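PDB 3HYI: probable cell division protein WhiA from Thermotoga maritima, which probably takes part in cell division and chromosome segregation, binding DNA and joining a degenerate LAGLIDADG homing endonuclease domain to a helix-turn-helix domain. Local coordinates for residues Ser224-Lys236 with Ala252-Arg264. Sequence-based numbering, arbitrary orientation.
Sequences STARQIRAIELIK and ALVRLRNKELSLR
R255 reaches from helix 246-257 to Q228 on the long helix 207-238, and its NH1 donates to Q228 OE1 over 2.9 Å. Glutamine suits the place by offering a flat, uncharged carbonyl acceptor: amide and guanidinium lie nearly coplanar, 21° between planes, and the donor sits in the carbonyl plane. The arginine chain bends at chi2 (82°) and chi3 (-78°), and the two bends carry its head to the loop that follows its own helix, where NH2 donates to N258 O at 2.9 Å and to L261 O at 2.8 Å, each on a carbonyl lone pair. T225 CG2 lies over the rim of one guanidinium face, near NH1, while the T225 hydroxyl hydrogen-bonds back to T221 O. I232 crosses the arginine chain at about a right angle, CD1 3.4 Å from R255 CG. Branched and apolar, it also meets the small A252, CG1 4.0 Å from A252 CB. L256 is a knob among I229, I232, E233 and K236, its CD1 3.8 Å from I232 CG2. K259 gives I229 CD1 an aliphatic chain to pack on and E233 OE2 a long salt bridge from NZ. A leucine in place of R255 would probably take this donor from N258 O, L261 O and Q228 OE1, and with it the tie between loop and helix. Three bonds from NH1 and NH2 thus join the long helix to the loop leading into the predicted helix-turn-helix motif, while NE, buried by the contact, has no partner in the model.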
ATOM      1  N   SER A 224      39.507  -7.105 -13.131  1.00 26.47           N
ATOM      2  CA  SER A 224      40.192  -6.009 -12.439  1.00 26.41           C
ATOM      3  C   SER A 224      41.325  -6.530 -11.567  1.00 26.18           C
ATOM      4  O   SER A 224      42.460  -6.066 -11.671  1.00 26.08           O
ATOM      5  CB  SER A 224      39.216  -5.216 -11.565  1.00 26.43           C
ATOM      6  OG  SER A 224      38.504  -4.264 -12.332  1.00 27.00           O
ATOM      7  N   THR A 225      41.002  -7.490 -10.706  1.00 25.96           N
ATOM      8  CA  THR A 225      41.985  -8.084  -9.801  1.00 25.90           C
ATOM      9  C   THR A 225      43.175  -8.669 -10.560  1.00 25.77           C
ATOM     10  O   THR A 225      44.319  -8.485 -10.152  1.00 25.79           O
ATOM     11  CB  THR A 225      41.350  -9.179  -8.920  1.00 25.88           C
ATOM     12  OG1 THR A 225      40.209  -8.639  -8.243  1.00 25.86           O
ATOM     13  CG2 THR A 225      42.347  -9.692  -7.889  1.00 25.81           C
ATOM     14  N   ALA A 226      42.901  -9.362 -11.664  1.00 25.53           N
ATOM     15  CA  ALA A 226      43.959  -9.936 -12.503  1.00 25.41           C
ATOM     16  C   ALA A 226      44.845  -8.840 -13.091  1.00 25.21           C
ATOM     17  O   ALA A 226      46.059  -8.999 -13.213  1.00 25.16           O
ATOM     18  CB  ALA A 226      43.351 -10.774 -13.622  1.00 25.33           C
ATOM     19  N   ARG A 227      44.206  -7.731 -13.447  1.00 25.00           N
ATOM     20  CA  ARG A 227      44.861  -6.566 -14.028  1.00 24.86           C
ATOM     21  C   ARG A 227      45.725  -5.842 -13.000  1.00 24.60           C
ATOM     22  O   ARG A 227      46.763  -5.274 -13.341  1.00 24.68           O
ATOM     23  CB  ARG A 227      43.784  -5.614 -14.549  1.00 24.98           C
ATOM     24  CG  ARG A 227      44.162  -4.783 -15.746  1.00 25.32           C
ATOM     25  CD  ARG A 227      42.906  -4.284 -16.464  1.00 26.00           C
ATOM     26  NE  ARG A 227      42.666  -2.860 -16.240  1.00 26.35           N
ATOM     27  N   GLN A 228      45.286  -5.861 -11.744  1.00 24.20           N
ATOM     28  CA  GLN A 228      46.059  -5.286 -10.652  1.00 23.97           C
ATOM     29  C   GLN A 228      47.306  -6.127 -10.422  1.00 23.88           C
ATOM     30  O   GLN A 228      48.423  -5.607 -10.383  1.00 23.60           O
ATOM     31  CB  GLN A 228      45.231  -5.243  -9.372  1.00 23.94           C
ATOM     32  CG  GLN A 228      44.015  -4.331  -9.445  1.00 23.83           C
ATOM     33  CD  GLN A 228      42.930  -4.727  -8.469  1.00 23.81           C
ATOM     34  OE1 GLN A 228      43.182  -5.444  -7.508  1.00 23.84           O
ATOM     35  NE2 GLN A 228      41.714  -4.257  -8.712  1.00 24.11           N
ATOM     36  N   ILE A 229      47.098  -7.433 -10.282  1.00 23.74           N
ATOM     37  CA  ILE A 229      48.190  -8.374 -10.061  1.00 23.69           C
ATOM     38  C   ILE A 229      49.220  -8.267 -11.186  1.00 23.73           C
ATOM     39  O   ILE A 229      50.411  -8.111 -10.921  1.00 23.60           O
ATOM     40  CB  ILE A 229      47.673  -9.824  -9.937  1.00 23.64           C
ATOM     41  CG1 ILE A 229      46.830  -9.984  -8.668  1.00 23.37           C
ATOM     42  CG2 ILE A 229      48.831 -10.809  -9.898  1.00 23.56           C
ATOM     43  CD1 ILE A 229      46.081 -11.300  -8.594  1.00 22.92           C
ATOM     44  N   ARG A 230      48.752  -8.310 -12.433  1.00 23.75           N
ATOM     45  CA  ARG A 230      49.630  -8.191 -13.604  1.00 23.78           C
ATOM     46  C   ARG A 230      50.453  -6.896 -13.591  1.00 23.88           C
ATOM     47  O   ARG A 230      51.654  -6.915 -13.869  1.00 24.02           O
ATOM     48  CB  ARG A 230      48.814  -8.270 -14.898  1.00 23.74           C
ATOM     49  CG  ARG A 230      49.658  -8.460 -16.149  1.00 23.66           C
ATOM     50  N   ALA A 231      49.806  -5.779 -13.264  1.00 23.98           N
ATOM     51  CA  ALA A 231      50.485  -4.478 -13.179  1.00 24.10           C
ATOM     52  C   ALA A 231      51.578  -4.473 -12.109  1.00 24.14           C
ATOM     53  O   ALA A 231      52.667  -3.947 -12.323  1.00 24.06           O
ATOM     54  CB  ALA A 231      49.473  -3.369 -12.900  1.00 24.00           C
ATOM     55  N   ILE A 232      51.276  -5.064 -10.957  1.00 24.33           N
ATOM     56  CA  ILE A 232      52.235  -5.167  -9.859  1.00 24.44           C
ATOM     57  C   ILE A 232      53.425  -6.055 -10.234  1.00 24.70           C
ATOM     58  O   ILE A 232      54.564  -5.751  -9.877  1.00 24.76           O
ATOM     59  CB  ILE A 232      51.560  -5.717  -8.584  1.00 24.43           C
ATOM     60  CG1 ILE A 232      50.538  -4.707  -8.054  1.00 24.44           C
ATOM     61  CG2 ILE A 232      52.587  -6.011  -7.506  1.00 23.84           C
ATOM     62  CD1 ILE A 232      49.595  -5.284  -7.045  1.00 24.06           C
ATOM     63  N   GLU A 233      53.152  -7.139 -10.960  1.00 25.02           N
ATOM     64  CA  GLU A 233      54.193  -8.083 -11.383  1.00 25.19           C
ATOM     65  C   GLU A 233      55.174  -7.427 -12.354  1.00 24.90           C
ATOM     66  O   GLU A 233      56.380  -7.636 -12.255  1.00 24.97           O
ATOM     67  CB  GLU A 233      53.583  -9.322 -12.056  1.00 25.38           C
ATOM     68  CG  GLU A 233      52.557 -10.104 -11.227  1.00 26.53           C
ATOM     69  CD  GLU A 233      53.169 -11.060 -10.228  1.00 28.11           C
ATOM     70  OE1 GLU A 233      54.285 -10.781  -9.733  1.00 29.47           O
ATOM     71  OE2 GLU A 233      52.521 -12.090  -9.928  1.00 28.88           O
ATOM     72  N   LEU A 234      54.646  -6.655 -13.302  1.00 24.82           N
ATOM     73  CA  LEU A 234      55.474  -5.941 -14.280  1.00 24.66           C
ATOM     74  C   LEU A 234      56.407  -4.941 -13.605  1.00 24.64           C
ATOM     75  O   LEU A 234      57.591  -4.868 -13.937  1.00 24.77           O
ATOM     76  CB  LEU A 234      54.593  -5.210 -15.300  1.00 24.55           C
ATOM     77  CG  LEU A 234      53.882  -6.083 -16.334  1.00 24.59           C
ATOM     78  CD1 LEU A 234      52.805  -5.288 -17.049  1.00 24.26           C
ATOM     79  CD2 LEU A 234      54.875  -6.657 -17.338  1.00 24.51           C
ATOM     80  N   ILE A 235      55.863  -4.178 -12.659  1.00 24.68           N
ATOM     81  CA  ILE A 235      56.632  -3.183 -11.908  1.00 24.68           C
ATOM     82  C   ILE A 235      57.715  -3.854 -11.071  1.00 24.78           C
ATOM     83  O   ILE A 235      58.849  -3.374 -11.009  1.00 24.56           O
ATOM     84  CB  ILE A 235      55.720  -2.351 -10.972  1.00 24.64           C
ATOM     85  CG1 ILE A 235      54.788  -1.451 -11.786  1.00 24.56           C
ATOM     86  CG2 ILE A 235      56.550  -1.495 -10.017  1.00 24.66           C
ATOM     87  CD1 ILE A 235      53.670  -0.839 -10.964  1.00 24.75           C
ATOM     88  N   LYS A 236      57.351  -4.962 -10.426  1.00 24.94           N
ATOM     89  CA  LYS A 236      58.290  -5.737  -9.620  1.00 25.05           C
ATOM     90  C   LYS A 236      59.450  -6.234 -10.473  1.00 25.09           C
ATOM     91  O   LYS A 236      60.612  -6.149 -10.070  1.00 24.96           O
ATOM     92  CB  LYS A 236      57.578  -6.925  -8.961  1.00 25.09           C
ATOM     93  CG  LYS A 236      58.495  -7.825  -8.150  1.00 25.23           C
ATOM     94  CD  LYS A 236      57.712  -8.830  -7.323  1.00 25.81           C
ATOM     95  CE  LYS A 236      58.628  -9.911  -6.769  1.00 25.92           C
ATOM     96  NZ  LYS A 236      58.009 -10.631  -5.619  1.00 26.43           N
ATOM     97  N   ALA A 252      50.729  -2.287  -3.354  1.00 27.33           N
ATOM     98  CA  ALA A 252      51.198  -3.322  -4.280  1.00 27.34           C
ATOM     99  C   ALA A 252      51.523  -4.618  -3.546  1.00 27.38           C
ATOM    100  O   ALA A 252      51.152  -5.698  -4.000  1.00 27.45           O
ATOM    101  CB  ALA A 252      52.419  -2.834  -5.051  1.00 27.30           C
ATOM    102  N   LEU A 253      52.210  -4.502  -2.412  1.00 27.41           N
ATOM    103  CA  LEU A 253      52.556  -5.662  -1.588  1.00 27.38           C
ATOM    104  C   LEU A 253      51.322  -6.376  -1.026  1.00 27.35           C
ATOM    105  O   LEU A 253      51.217  -7.598  -1.112  1.00 27.34           O
ATOM    106  CB  LEU A 253      53.476  -5.249  -0.432  1.00 27.37           C
ATOM    107  CG  LEU A 253      54.911  -4.853  -0.790  1.00 27.26           C
ATOM    108  CD1 LEU A 253      55.653  -4.406   0.457  1.00 27.19           C
ATOM    109  CD2 LEU A 253      55.647  -5.997  -1.470  1.00 27.19           C
ATOM    110  N   VAL A 254      50.399  -5.610  -0.453  1.00 27.37           N
ATOM    111  CA  VAL A 254      49.186  -6.174   0.148  1.00 27.44           C
ATOM    112  C   VAL A 254      48.312  -6.901  -0.884  1.00 27.30           C
ATOM    113  O   VAL A 254      47.788  -7.977  -0.603  1.00 27.23           O
ATOM    114  CB  VAL A 254      48.365  -5.086   0.898  1.00 27.49           C
ATOM    115  CG1 VAL A 254      46.925  -5.515   1.086  1.00 27.76           C
ATOM    116  CG2 VAL A 254      49.003  -4.786   2.248  1.00 27.50           C
ATOM    117  N   ARG A 255      48.170  -6.318  -2.073  1.00 27.20           N
ATOM    118  CA  ARG A 255      47.458  -6.975  -3.172  1.00 27.08           C
ATOM    119  C   ARG A 255      48.141  -8.290  -3.565  1.00 26.82           C
ATOM    120  O   ARG A 255      47.481  -9.314  -3.725  1.00 26.74           O
ATOM    121  CB  ARG A 255      47.380  -6.050  -4.392  1.00 27.11           C
ATOM    122  CG  ARG A 255      46.798  -6.684  -5.664  1.00 27.50           C
ATOM    123  CD  ARG A 255      45.273  -6.702  -5.676  1.00 28.13           C
ATOM    124  NE  ARG A 255      44.698  -7.757  -4.845  1.00 28.50           N
ATOM    125  CZ  ARG A 255      43.393  -7.972  -4.685  1.00 28.52           C
ATOM    126  NH1 ARG A 255      42.489  -7.206  -5.285  1.00 28.48           N
ATOM    127  NH2 ARG A 255      42.989  -8.963  -3.909  1.00 28.80           N
ATOM    128  N   LEU A 256      49.462  -8.245  -3.717  1.00 26.50           N
ATOM    129  CA  LEU A 256      50.233  -9.396  -4.189  1.00 26.25           C
ATOM    130  C   LEU A 256      50.234 -10.529  -3.163  1.00 25.95           C
ATOM    131  O   LEU A 256      50.221 -11.706  -3.530  1.00 25.82           O
ATOM    132  CB  LEU A 256      51.674  -8.975  -4.516  1.00 26.30           C
ATOM    133  CG  LEU A 256      52.406  -9.803  -5.571  1.00 26.50           C
ATOM    134  CD1 LEU A 256      51.719  -9.665  -6.926  1.00 26.39           C
ATOM    135  CD2 LEU A 256      53.862  -9.376  -5.669  1.00 26.32           C
ATOM    136  N   ARG A 257      50.241 -10.166  -1.883  1.00 25.55           N
ATOM    137  CA  ARG A 257      50.230 -11.145  -0.799  1.00 25.23           C
ATOM    138  C   ARG A 257      48.818 -11.637  -0.476  1.00 25.04           C
ATOM    139  O   ARG A 257      48.656 -12.696   0.133  1.00 24.85           O
ATOM    140  CB  ARG A 257      50.886 -10.557   0.453  1.00 25.27           C
ATOM    141  CG  ARG A 257      52.383 -10.308   0.292  1.00 25.36           C
ATOM    142  CD  ARG A 257      53.010  -9.737   1.556  1.00 25.68           C
ATOM    143  NE  ARG A 257      54.402  -9.345   1.339  1.00 25.83           N
ATOM    144  N   ASN A 258      47.806 -10.870  -0.882  1.00 24.82           N
ATOM    145  CA  ASN A 258      46.405 -11.223  -0.636  1.00 24.72           C
ATOM    146  C   ASN A 258      45.582 -11.079  -1.909  1.00 24.62           C
ATOM    147  O   ASN A 258      44.820 -10.129  -2.048  1.00 24.61           O
ATOM    148  CB  ASN A 258      45.802 -10.328   0.451  1.00 24.64           C
ATOM    149  CG  ASN A 258      46.607 -10.333   1.732  1.00 24.52           C
ATOM    150  OD1 ASN A 258      46.301 -11.079   2.662  1.00 24.63           O
ATOM    151  ND2 ASN A 258      47.641  -9.498   1.792  1.00 23.61           N
ATOM    152  N   LYS A 259      45.717 -12.034  -2.823  1.00 24.58           N
ATOM    153  CA  LYS A 259      45.172 -11.886  -4.178  1.00 24.66           C
ATOM    154  C   LYS A 259      43.685 -12.188  -4.314  1.00 24.54           C
ATOM    155  O   LYS A 259      43.090 -11.872  -5.342  1.00 24.46           O
ATOM    156  CB  LYS A 259      45.929 -12.770  -5.165  1.00 24.70           C
ATOM    157  CG  LYS A 259      47.424 -12.767  -4.969  1.00 24.94           C
ATOM    158  CD  LYS A 259      48.148 -13.003  -6.276  1.00 25.49           C
ATOM    159  CE  LYS A 259      49.372 -13.867  -6.078  1.00 25.62           C
ATOM    160  NZ  LYS A 259      50.284 -13.785  -7.243  1.00 25.74           N
ATOM    161  N   GLU A 260      43.093 -12.800  -3.293  1.00 24.55           N
ATOM    162  CA  GLU A 260      41.688 -13.198  -3.346  1.00 24.60           C
ATOM    163  C   GLU A 260      40.769 -12.289  -2.525  1.00 24.68           C
ATOM    164  O   GLU A 260      39.552 -12.496  -2.498  1.00 24.59           O
ATOM    165  CB  GLU A 260      41.547 -14.661  -2.913  1.00 24.61           C
ATOM    166  CG  GLU A 260      41.840 -15.630  -4.054  1.00 24.93           C
ATOM    167  CD  GLU A 260      41.982 -17.071  -3.604  1.00 25.45           C
ATOM    168  OE1 GLU A 260      41.450 -17.430  -2.528  1.00 26.02           O
ATOM    169  OE2 GLU A 260      42.622 -17.855  -4.338  1.00 25.93           O
ATOM    170  N   LEU A 261      41.342 -11.277  -1.875  1.00 24.84           N
ATOM    171  CA  LEU A 261      40.551 -10.349  -1.068  1.00 24.89           C
ATOM    172  C   LEU A 261      39.887  -9.278  -1.919  1.00 25.03           C
ATOM    173  O   LEU A 261      40.413  -8.866  -2.949  1.00 25.09           O
ATOM    174  CB  LEU A 261      41.418  -9.665  -0.011  1.00 24.82           C
ATOM    175  CG  LEU A 261      42.100 -10.563   1.021  1.00 24.77           C
ATOM    176  CD1 LEU A 261      42.794  -9.703   2.066  1.00 24.63           C
ATOM    177  CD2 LEU A 261      41.104 -11.500   1.695  1.00 25.00           C
ATOM    178  N   SER A 262      38.726  -8.826  -1.467  1.00 25.28           N
ATOM    179  CA  SER A 262      38.064  -7.677  -2.061  1.00 25.44           C
ATOM    180  C   SER A 262      38.864  -6.413  -1.755  1.00 25.67           C
ATOM    181  O   SER A 262      39.669  -6.390  -0.818  1.00 25.63           O
ATOM    182  CB  SER A 262      36.654  -7.536  -1.493  1.00 25.42           C
ATOM    183  OG  SER A 262      36.702  -7.288  -0.099  1.00 25.13           O
ATOM    184  N   LEU A 263      38.635  -5.366  -2.540  1.00 25.91           N
ATOM    185  CA  LEU A 263      39.305  -4.082  -2.329  1.00 26.22           C
ATOM    186  C   LEU A 263      39.018  -3.517  -0.935  1.00 26.37           C
ATOM    187  O   LEU A 263      39.896  -2.930  -0.308  1.00 26.40           O
ATOM    188  CB  LEU A 263      38.883  -3.070  -3.398  1.00 26.20           C
ATOM    189  CG  LEU A 263      39.299  -3.386  -4.838  1.00 26.32           C
ATOM    190  CD1 LEU A 263      38.651  -2.406  -5.805  1.00 26.01           C
ATOM    191  CD2 LEU A 263      40.812  -3.367  -4.980  1.00 25.87           C
ATOM    192  N   ARG A 264      37.785  -3.702  -0.466  1.00 26.66           N
ATOM    193  CA  ARG A 264      37.385  -3.308   0.888  1.00 26.93           C
ATOM    194  C   ARG A 264      38.290  -3.951   1.936  1.00 26.85           C
ATOM    195  O   ARG A 264      38.792  -3.274   2.833  1.00 26.71           O
ATOM    196  CB  ARG A 264      35.936  -3.729   1.145  1.00 27.10           C
ATOM    197  CG  ARG A 264      35.374  -3.337   2.522  1.00 27.78           C
ATOM    198  CD  ARG A 264      34.537  -2.076   2.445  1.00 28.93           C
ATOM    199  NE  ARG A 264      33.383  -2.263   1.565  1.00 29.81           N
ATOM    200  CZ  ARG A 264      32.632  -1.283   1.064  1.00 30.37           C
ATOM    201  NH1 ARG A 264      32.887  -0.009   1.346  1.00 30.52           N
ATOM    202  NH2 ARG A 264      31.613  -1.583   0.267  1.00 30.60           N
TER